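Local coordinates for protein beta-1,4-exocellulase (Thermobifida fusca, PDB 4B4H) that hydrolyses beta-1,4-glycosidic bonds of cellulose as a family 6 cellobiohydrolase, of which this chain is the catalytic domain, at residues D4-G9 / G345-V350; E8-Y13 / P74-V79; Q267-A272 / I282-D287. One frame throughout, in Å; residues are numbered along the deposited sequence.

Interaction 1 of 3, residues D4-G9 / G345-V350; sequences DNPFEG and GVDAYV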
loop_
_atom_site.group_PDB
_atom_site.type_symbol
_atom_site.label_atom_id
_atom_site.label_comp_id
_atom_site.label_asym_id
_atom_site.label_seq_id
_atom_site.Cartn_x
_atom_site.Cartn_y
_atom_site.Cartn_z
ATOM N N ASP A 4 -15.209 15.068 -6.470
ATOM C CA ASP A 4 -15.587 13.660 -6.577
ATOM C C ASP A 4 -14.369 12.737 -6.678
ATOM O O ASP A 4 -14.377 11.623 -6.158
ATOM C CB ASP A 4 -16.477 13.490 -7.818
ATOM C CG ASP A 4 -17.092 12.102 -7.931
ATOM O OD1 ASP A 4 -18.044 11.804 -7.184
ATOM O OD2 ASP A 4 -16.647 11.311 -8.798
ATOM N N ASN A 5 -13.326 13.212 -7.345
ATOM C CA ASN A 5 -12.128 12.435 -7.585
ATOM C C ASN A 5 -10.966 13.407 -7.602
ATOM O O ASN A 5 -10.831 14.199 -8.527
ATOM C CB ASN A 5 -12.231 11.712 -8.930
ATOM C CG ASN A 5 -11.037 10.820 -9.212
ATOM O OD1 ASN A 5 -10.002 10.891 -8.527
ATOM N ND2 ASN A 5 -11.166 9.986 -10.235
ATOM N N PRO A 6 -10.135 13.387 -6.556
ATOM C CA PRO A 6 -9.099 14.420 -6.510
ATOM C C PRO A 6 -8.062 14.311 -7.625
ATOM O O PRO A 6 -7.360 15.279 -7.899
ATOM C CB PRO A 6 -8.436 14.211 -5.142
ATOM C CG PRO A 6 -8.837 12.825 -4.712
ATOM C CD PRO A 6 -10.180 12.588 -5.316
ATOM N N PHE A 7 -7.959 13.138 -8.246
ATOM C CA PHE A 7 -7.039 12.909 -9.357
ATOM C C PHE A 7 -7.588 13.400 -10.698
ATOM O O PHE A 7 -6.830 13.586 -11.654
ATOM C CB PHE A 7 -6.675 11.418 -9.425
ATOM C CG PHE A 7 -5.933 10.940 -8.217
ATOM C CD1 PHE A 7 -4.542 11.056 -8.137
ATOM C CD2 PHE A 7 -6.625 10.383 -7.142
ATOM C CE1 PHE A 7 -3.858 10.615 -7.006
ATOM C CE2 PHE A 7 -5.945 9.954 -6.008
ATOM C CZ PHE A 7 -4.565 10.067 -5.944
ATOM N N GLU A 8 -8.896 13.624 -10.752
ATOM C CA GLU A 8 -9.566 14.043 -11.984
ATOM C C GLU A 8 -9.237 15.509 -12.319
ATOM O O GLU A 8 -9.383 16.391 -11.468
ATOM C CB GLU A 8 -11.066 13.814 -11.854
ATOM C CG GLU A 8 -11.888 14.222 -13.059
ATOM C CD GLU A 8 -13.319 13.732 -12.966
ATOM O OE1 GLU A 8 -13.867 13.655 -11.851
ATOM O OE2 GLU A 8 -13.906 13.433 -14.020
ATOM N N GLY A 9 -8.759 15.743 -13.543
ATOM C CA GLY A 9 -8.405 17.089 -14.008
ATOM C C GLY A 9 -7.318 17.790 -13.211
ATOM O O GLY A 9 -7.313 19.019 -13.095
ATOM N N GLY A 345 -15.349 2.364 -10.390
ATOM C CA GLY A 345 -15.142 2.502 -8.942
ATOM C C GLY A 345 -13.749 2.826 -8.442
ATOM O O GLY A 345 -13.564 3.008 -7.241
ATOM N N VAL A 346 -12.779 2.898 -9.358
ATOM C CA VAL A 346 -11.398 3.242 -9.055
ATOM C C VAL A 346 -11.128 4.715 -9.430
ATOM O O VAL A 346 -11.291 5.109 -10.584
ATOM C CB VAL A 346 -10.413 2.292 -9.779
ATOM C CG1 VAL A 346 -8.965 2.684 -9.539
ATOM C CG2 VAL A 346 -10.670 0.847 -9.385
ATOM N N ASP A 347 -10.785 5.542 -8.445
ATOM C CA ASP A 347 -10.395 6.940 -8.670
ATOM C C ASP A 347 -9.098 7.065 -9.466
ATOM O O ASP A 347 -8.919 8.019 -10.224
ATOM C CB ASP A 347 -10.229 7.711 -7.341
ATOM C CG ASP A 347 -11.547 8.078 -6.680
ATOM O OD1 ASP A 347 -12.613 8.005 -7.317
ATOM O OD2 ASP A 347 -11.524 8.459 -5.484
ATOM N N ALA A 348 -8.183 6.117 -9.267
ATOM C CA ALA A 348 -6.886 6.136 -9.906
ATOM C C ALA A 348 -6.062 4.905 -9.590
ATOM O O ALA A 348 -6.245 4.249 -8.552
ATOM C CB ALA A 348 -6.113 7.365 -9.472
ATOM N N TYR A 349 -5.160 4.606 -10.516
ATOM C CA TYR A 349 -3.975 3.844 -10.171
ATOM C C TYR A 349 -2.902 4.841 -9.768
ATOM O O TYR A 349 -2.702 5.844 -10.441
ATOM C CB TYR A 349 -3.504 2.974 -11.339
ATOM C CG TYR A 349 -4.497 1.924 -11.816
ATOM C CD1 TYR A 349 -5.485 1.394 -10.978
ATOM C CD2 TYR A 349 -4.414 1.425 -13.121
ATOM C CE1 TYR A 349 -6.377 0.427 -11.440
ATOM C CE2 TYR A 349 -5.283 0.457 -13.580
ATOM C CZ TYR A 349 -6.266 -0.035 -12.758
ATOM O OH TYR A 349 -7.119 -0.993 -13.260
ATOM N N VAL A 350 -2.227 4.563 -8.650
ATOM C CA VAL A 350 -1.247 5.480 -8.077
ATOM C C VAL A 350 0.100 4.787 -7.829
ATOM O O VAL A 350 0.151 3.583 -7.815
ATOM C CB VAL A 350 -1.805 6.138 -6.791
ATOM C CG1 VAL A 350 -2.975 7.052 -7.135
ATOM C CG2 VAL A 350 -2.266 5.114 -5.755
HETATM O O HOH W 1 -13.926 9.459 -4.524
#

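Interaction 2 of 3, residues E8-Y13 / P74-V79; sequences EGAKLY and PLTIQV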
loop_
_atom_site.group_PDB
_atom_site.type_symbol
_atom_site.label_atom_id
_atom_site.label_comp_id
_atom_site.label_asym_id
_atom_site.label_seq_id
_atom_site.Cartn_x
_atom_site.Cartn_y
_atom_site.Cartn_z
ATOM N N GLU A 8 -8.896 13.624 -10.752
ATOM C CA GLU A 8 -9.566 14.043 -11.984
ATOM C C GLU A 8 -9.237 15.509 -12.319
ATOM O O GLU A 8 -9.383 16.391 -11.468
ATOM C CB GLU A 8 -11.066 13.814 -11.854
ATOM C CG GLU A 8 -11.888 14.222 -13.059
ATOM C CD GLU A 8 -13.319 13.732 -12.966
ATOM O OE1 GLU A 8 -13.867 13.655 -11.851
ATOM O OE2 GLU A 8 -13.906 13.433 -14.020
ATOM N N GLY A 9 -8.759 15.743 -13.543
ATOM C CA GLY A 9 -8.405 17.089 -14.008
ATOM C C GLY A 9 -7.318 17.790 -13.211
ATOM O O GLY A 9 -7.313 19.019 -13.095
ATOM N N ALA A 10 -6.407 17.009 -12.646
ATOM C CA ALA A 10 -5.318 17.537 -11.847
ATOM C C ALA A 10 -3.969 17.093 -12.398
ATOM O O ALA A 10 -3.837 15.979 -12.899
ATOM C CB ALA A 10 -5.470 17.077 -10.403
ATOM N N LYS A 11 -2.977 17.980 -12.322
ATOM C CA LYS A 11 -1.581 17.587 -12.451
ATOM C C LYS A 11 -1.197 16.779 -11.207
ATOM O O LYS A 11 -1.804 16.947 -10.146
ATOM C CB LYS A 11 -0.670 18.820 -12.538
ATOM C CG LYS A 11 -0.539 19.460 -13.917
ATOM C CD LYS A 11 -1.381 20.719 -14.022
ATOM C CE LYS A 11 -0.608 21.864 -14.657
ATOM N NZ LYS A 11 -1.488 22.955 -15.166
ATOM N N LEU A 12 -0.200 15.916 -11.328
ATOM C CA LEU A 12 0.275 15.152 -10.179
ATOM C C LEU A 12 1.659 15.620 -9.723
ATOM O O LEU A 12 2.544 15.874 -10.538
ATOM C CB LEU A 12 0.276 13.638 -10.464
ATOM C CG LEU A 12 -0.878 13.032 -11.288
ATOM C CD1 LEU A 12 -0.597 11.563 -11.602
ATOM C CD2 LEU A 12 -2.246 13.206 -10.628
ATOM N N TYR A 13 1.832 15.720 -8.405
ATOM C CA TYR A 13 3.116 16.088 -7.795
ATOM C C TYR A 13 4.264 15.195 -8.270
ATOM O O TYR A 13 4.095 13.983 -8.362
ATOM C CB TYR A 13 3.016 15.958 -6.271
ATOM C CG TYR A 13 4.250 16.397 -5.524
ATOM C CD1 TYR A 13 4.690 17.714 -5.594
ATOM C CD2 TYR A 13 4.998 15.489 -4.763
ATOM C CE1 TYR A 13 5.816 18.131 -4.914
ATOM C CE2 TYR A 13 6.134 15.898 -4.072
ATOM C CZ TYR A 13 6.542 17.230 -4.169
ATOM O OH TYR A 13 7.652 17.702 -3.502
ATOM N N PRO A 74 -5.481 22.805 -10.775
ATOM C CA PRO A 74 -5.499 21.724 -9.777
ATOM C C PRO A 74 -4.279 20.793 -9.839
ATOM O O PRO A 74 -3.853 20.411 -10.919
ATOM C CB PRO A 74 -6.793 20.969 -10.099
ATOM C CG PRO A 74 -7.684 22.004 -10.722
ATOM C CD PRO A 74 -6.756 22.875 -11.525
ATOM N N LEU A 75 -3.715 20.461 -8.675
ATOM C CA LEU A 75 -2.609 19.511 -8.560
ATOM C C LEU A 75 -2.802 18.651 -7.315
ATOM O O LEU A 75 -3.358 19.124 -6.322
ATOM C CB LEU A 75 -1.244 20.229 -8.525
ATOM C CG LEU A 75 -0.002 19.309 -8.498
ATOM C CD1 LEU A 75 1.138 19.830 -9.365
ATOM C CD2 LEU A 75 0.481 19.081 -7.068
ATOM N N THR A 76 -2.285 17.418 -7.379
ATOM C CA THR A 76 -2.538 16.383 -6.398
ATOM C C THR A 76 -1.226 15.776 -5.916
ATOM O O THR A 76 -0.411 15.291 -6.712
ATOM C CB THR A 76 -3.473 15.326 -7.006
ATOM O OG1 THR A 76 -4.680 15.978 -7.394
ATOM C CG2 THR A 76 -3.805 14.217 -6.010
ATOM N N ILE A 77 -1.029 15.851 -4.600
ATOM C CA ILE A 77 0.127 15.266 -3.899
ATOM C C ILE A 77 -0.375 14.198 -2.930
ATOM O O ILE A 77 -1.356 14.403 -2.207
ATOM C CB ILE A 77 0.980 16.318 -3.129
ATOM C CG1 ILE A 77 2.208 15.662 -2.474
ATOM C CG2 ILE A 77 0.143 17.042 -2.072
ATOM C CD1 ILE A 77 3.219 16.618 -1.868
ATOM N N GLN A 78 0.328 13.094 -2.902
ATOM C CA GLN A 78 -0.074 12.024 -2.041
ATOM C C GLN A 78 0.857 11.973 -0.817
ATOM O O GLN A 78 1.949 12.072 -0.948
ATOM C CB GLN A 78 -0.028 10.688 -2.795
ATOM C CG GLN A 78 -0.888 10.576 -4.028
ATOM C CD GLN A 78 -0.472 9.422 -4.877
ATOM O OE1 GLN A 78 0.308 9.546 -5.743
ATOM N NE2 GLN A 78 -1.014 8.307 -4.595
ATOM N N VAL A 79 0.280 11.903 0.347
ATOM C CA VAL A 79 1.033 11.884 1.598
ATOM C C VAL A 79 0.647 10.611 2.353
ATOM O O VAL A 79 -0.531 10.378 2.595
ATOM C CB VAL A 79 0.695 13.129 2.467
ATOM C CG1 VAL A 79 1.285 12.986 3.863
ATOM C CG2 VAL A 79 1.200 14.431 1.846
HETATM O O HOH W 2 -4.819 20.963 -13.607
#

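Interaction 3 of 3, residues Q267-A272 / I282-D287; sequences QDLRQA and IGMLID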
loop_
_atom_site.group_PDB
_atom_site.type_symbol
_atom_site.label_atom_id
_atom_site.label_comp_id
_atom_site.label_asym_id
_atom_site.label_seq_id
_atom_site.Cartn_x
_atom_site.Cartn_y
_atom_site.Cartn_z
ATOM N N GLN A 267 -13.239 -3.680 -6.278
ATOM C CA GLN A 267 -14.601 -3.433 -6.772
ATOM C C GLN A 267 -15.658 -4.078 -5.883
ATOM O O GLN A 267 -16.651 -3.437 -5.538
ATOM C CB GLN A 267 -14.772 -3.817 -8.237
ATOM C CG GLN A 267 -14.069 -2.864 -9.189
ATOM C CD GLN A 267 -14.209 -3.297 -10.634
ATOM O OE1 GLN A 267 -14.308 -4.494 -10.921
ATOM N NE2 GLN A 267 -14.239 -2.338 -11.543
ATOM N N ASP A 268 -15.426 -5.329 -5.496
ATOM C CA ASP A 268 -16.302 -5.998 -4.527
ATOM C C ASP A 268 -16.264 -5.314 -3.163
ATOM O O ASP A 268 -17.304 -5.067 -2.574
ATOM C CB ASP A 268 -15.942 -7.483 -4.397
ATOM C CG ASP A 268 -16.636 -8.348 -5.444
ATOM O OD1 ASP A 268 -17.309 -7.803 -6.347
ATOM O OD2 ASP A 268 -16.526 -9.586 -5.369
ATOM N N LEU A 269 -15.065 -4.978 -2.688
ATOM C CA LEU A 269 -14.906 -4.298 -1.405
ATOM C C LEU A 269 -15.678 -2.975 -1.389
ATOM O O LEU A 269 -16.363 -2.671 -0.406
ATOM C CB LEU A 269 -13.420 -4.094 -1.085
ATOM C CG LEU A 269 -12.995 -3.610 0.303
ATOM C CD1 LEU A 269 -13.121 -4.699 1.361
ATOM C CD2 LEU A 269 -11.572 -3.083 0.233
ATOM N N ARG A 270 -15.597 -2.226 -2.498
ATOM C CA ARG A 270 -16.273 -0.929 -2.626
ATOM C C ARG A 270 -17.776 -1.067 -2.365
ATOM O O ARG A 270 -18.355 -0.283 -1.607
ATOM C CB ARG A 270 -16.016 -0.302 -4.000
ATOM C CG ARG A 270 -16.537 1.117 -4.094
ATOM C CD ARG A 270 -16.500 1.645 -5.514
ATOM N NE ARG A 270 -17.114 2.967 -5.561
ATOM C CZ ARG A 270 -18.422 3.186 -5.680
ATOM N NH1 ARG A 270 -19.267 2.168 -5.782
ATOM N NH2 ARG A 270 -18.882 4.431 -5.704
ATOM N N GLN A 271 -18.382 -2.082 -2.976
ATOM C CA GLN A 271 -19.800 -2.395 -2.775
ATOM C C GLN A 271 -20.114 -2.825 -1.343
ATOM O O GLN A 271 -21.066 -2.337 -0.744
ATOM C CB GLN A 271 -20.297 -3.430 -3.799
ATOM C CG GLN A 271 -20.468 -2.897 -5.223
ATOM C CD GLN A 271 -21.004 -1.472 -5.280
ATOM O OE1 GLN A 271 -21.990 -1.126 -4.617
ATOM N NE2 GLN A 271 -20.344 -0.633 -6.067
ATOM N N ALA A 272 -19.295 -3.722 -0.795
ATOM C CA ALA A 272 -19.442 -4.152 0.596
ATOM C C ALA A 272 -19.409 -2.966 1.556
ATOM O O ALA A 272 -20.226 -2.878 2.473
ATOM C CB ALA A 272 -18.380 -5.168 0.963
ATOM N N ILE A 282 -17.722 6.747 -2.716
ATOM C CA ILE A 282 -16.323 6.361 -2.463
ATOM C C ILE A 282 -15.670 5.843 -3.747
ATOM O O ILE A 282 -16.304 5.157 -4.555
ATOM C CB ILE A 282 -16.086 5.388 -1.261
ATOM C CG1 ILE A 282 -16.958 4.125 -1.323
ATOM C CG2 ILE A 282 -16.242 6.108 0.082
ATOM C CD1 ILE A 282 -16.538 3.069 -0.310
ATOM N N GLY A 283 -14.421 6.239 -3.956
ATOM C CA GLY A 283 -13.597 5.694 -5.039
ATOM C C GLY A 283 -12.454 4.889 -4.448
ATOM O O GLY A 283 -12.040 5.111 -3.300
ATOM N N MET A 284 -11.937 3.953 -5.227
ATOM C CA MET A 284 -10.843 3.100 -4.762
ATOM C C MET A 284 -9.533 3.457 -5.469
ATOM O O MET A 284 -9.540 3.870 -6.613
ATOM C CB MET A 284 -11.162 1.610 -4.989
ATOM C CG MET A 284 -12.525 1.139 -4.483
ATOM S SD MET A 284 -12.784 1.322 -2.703
ATOM C CE MET A 284 -12.104 -0.239 -2.147
ATOM N N LEU A 285 -8.405 3.269 -4.792
ATOM C CA LEU A 285 -7.099 3.369 -5.440
ATOM C C LEU A 285 -6.419 2.005 -5.424
ATOM O O LEU A 285 -6.682 1.202 -4.530
ATOM C CB LEU A 285 -6.201 4.388 -4.728
ATOM C CG LEU A 285 -6.709 5.820 -4.557
ATOM C CD1 LEU A 285 -5.731 6.645 -3.730
ATOM C CD2 LEU A 285 -6.996 6.459 -5.922
ATOM N N ILE A 286 -5.591 1.737 -6.441
ATOM C CA ILE A 286 -4.635 0.614 -6.392
ATOM C C ILE A 286 -3.227 1.135 -6.678
ATOM O O ILE A 286 -3.010 1.839 -7.665
ATOM C CB ILE A 286 -4.919 -0.510 -7.414
ATOM C CG1 ILE A 286 -6.393 -0.971 -7.392
ATOM C CG2 ILE A 286 -3.948 -1.676 -7.181
ATOM C CD1 ILE A 286 -6.797 -1.743 -8.647
ATOM N N ASP A 287 -2.273 0.765 -5.826
ATOM C CA ASP A 287 -0.879 1.137 -6.038
ATOM C C ASP A 287 -0.252 0.151 -7.003
ATOM O O ASP A 287 -0.088 -1.027 -6.659
ATOM C CB ASP A 287 -0.126 1.084 -4.710
ATOM C CG ASP A 287 1.333 1.536 -4.817
ATOM O OD1 ASP A 287 1.829 1.890 -5.912
ATOM O OD2 ASP A 287 1.997 1.504 -3.755
#

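Interaction 1 of 3, residues D4-G9 / G345-V350
Asn5 and Asp347 bring their CA atoms to 5.9 Å where the irregular segment 4-9 runs within 22° of the direction of strand 346-350. The strand belongs to the distorted beta/alpha barrel of glycoside hydrolase family 6. Segment 4-9 lies against it without beta pairing and makes a type I turn from Asn5 to Glu8. The amide of Asn5 carries the polar part of the contact. Its CG is anti to the backbone N (chi1 -177°), on the side of Asp347, and the amide it carries lies beside that residue. ND2 of Asn5 donates to Asp347 O at 3.0 Å, in the carbonyl plane and on a lone pair. On its other branch, OD1 accepts from the backbone N of Phe7, which makes an Asx turn. An alanine here would probably leave Asp347 O without this donor and Phe7 N without its side-chain acceptor, and the turn less firmly held. The amide of Asn5 and the carboxylate of Asp347 slide past each other as stacked planes, 28° apart. Asp347 OD2 also bonds to Tyr183 OH. A water bridges Asp347 OD2 (2.8 Å) and Asp4 O (2.7 Å), though other acceptors lie nearby and it may not serve both at once. Asp4 and Asp281 belong to a calcium site observed for this protein; no calcium is bound to this chain in the model. Phe7 carries the apolar part. Its ring also touches Leu285 and Thr76, so it packs among strands 283-287, 75-81 and 346-350. Ala348 CB sits over one ring face, 4.0 Å from the centroid of Phe7, as a CH-pi contact. Farther along the strand, the side chain of Val350 crosses that of Phe7 at about a right angle, with Val350 CG1 3.6 Å from Phe7 CZ.

Interaction 2 of 3, residues E8-Y13 / P74-V79
Lys11 pairs with Leu75 and Leu12 with Thr76 as parallel beta bridges, which add the short strand 11-12 to strand 75-81 of the barrel sheet. Three backbone hydrogen bonds join them. Lys11 N donates to Pro74 O at 2.9 Å, Thr76 N to Lys11 O at 2.8 Å, and Tyr13 N to Thr76 O at 2.8 Å. The last of these is almost straight, at 177°. Side-chain packing is most extensive at the Tyr13 end. Tyr13 and Ile77 lie side by side and point the same way. Tyr13 CG is anti to the backbone N (chi1 -176°), which sets CG beside Ile77. The ring presents a face to Ile77 CD1, which sits offset toward the rim and 3.7 Å from the centroid of the Tyr13 ring. Leu75 CD2 also reaches Tyr13 CB at 4.1 Å. The hydroxyl of Tyr13 bonds to His62 ND1. Another close approach is Ala10 CB, 3.3 Å from Thr76 OG1, whose hydrogen bond goes to Pro6 O. The Gly9 end is looser and more open to solvent. A water there donates to both Gly9 O and Pro74 O. Lys11 meets Leu75 CD1 through its CB, 3.8 Å away, and the chain then bends off so that NZ makes a salt bridge with Asp73. Strand 75-81 has strand 127-133 as a further parallel neighbour, with Arg128 against Pro74 and Thr76. Helix 59-70 packs on Tyr13 and Leu75 through Ala66, and Val38 of strand 38-40 also meets Tyr13.

Interaction 3 of 3, residues Q267-A272 / I282-D287
Leu269 begins the contact, reaching Met284 CE with its CD2 at 3.7 Å. The two side chains cross at about a right angle. Helix 262-276 leads into strand 283-287 and packs against it, as in the beta-alpha units of a beta/alpha barrel. The local axes pass 9.0 Å apart, at 149° between their directions. Next along the helix, Arg270 contributes the largest share of the contact. Its CG is anti to the backbone N (chi1 -172°) and the chain runs extended to NE, which carries the guanidinium out past Met284 to Ile282. Arg270 CB lies 3.8 Å from Met284 CG, and the sulfur of Met284 touches the same methylene. Met284 is bent at chi2 and chi3, which brings its CE back toward the helix and Leu269. The guanidinium grips the carbonyl oxygen of Ile282. Arg270 NE donates to Ile282 O at a modelled 2.5 Å, so short that the exact length is doubtful. Arg270 NH2 adds a weak bond to Ile282 O at 2.9 Å. Ile282 CG1 lies over one face of the guanidinium. NH2 also makes a weak bond to Ser280 O, close to Asp281. Around the contact, Phe198 and Val202 of helix 198-209 pack on Leu269. Phe222 of the parallel strand 221-224 touches Ile282 and Met284, and strand 346-350 pairs with strand 283-287 on its other edge.

From the N terminus, residues 4-9 first meet strand 346-350 in interaction 1, which closes a loop of some 335 residues. The same stretch runs on through Glu8 and Gly9 into interaction 2, which closes a much shorter loop at strand 75-81. The side chains of Phe7 and Leu12 touch where these two contacts meet. Interaction 3 comes later, closes a short helix-to-strand connection, and is nested inside the loop of interaction 1. It follows interaction 2 in series without touching it. Strands 283-287 and 346-350 are neighbours, so interactions 1 and 3 meet there. Interactions 1 and 2 tie the N-terminal segment to a late and an early strand of the barrel sheet, and interaction 3 packs a helix on the strand next to the late one.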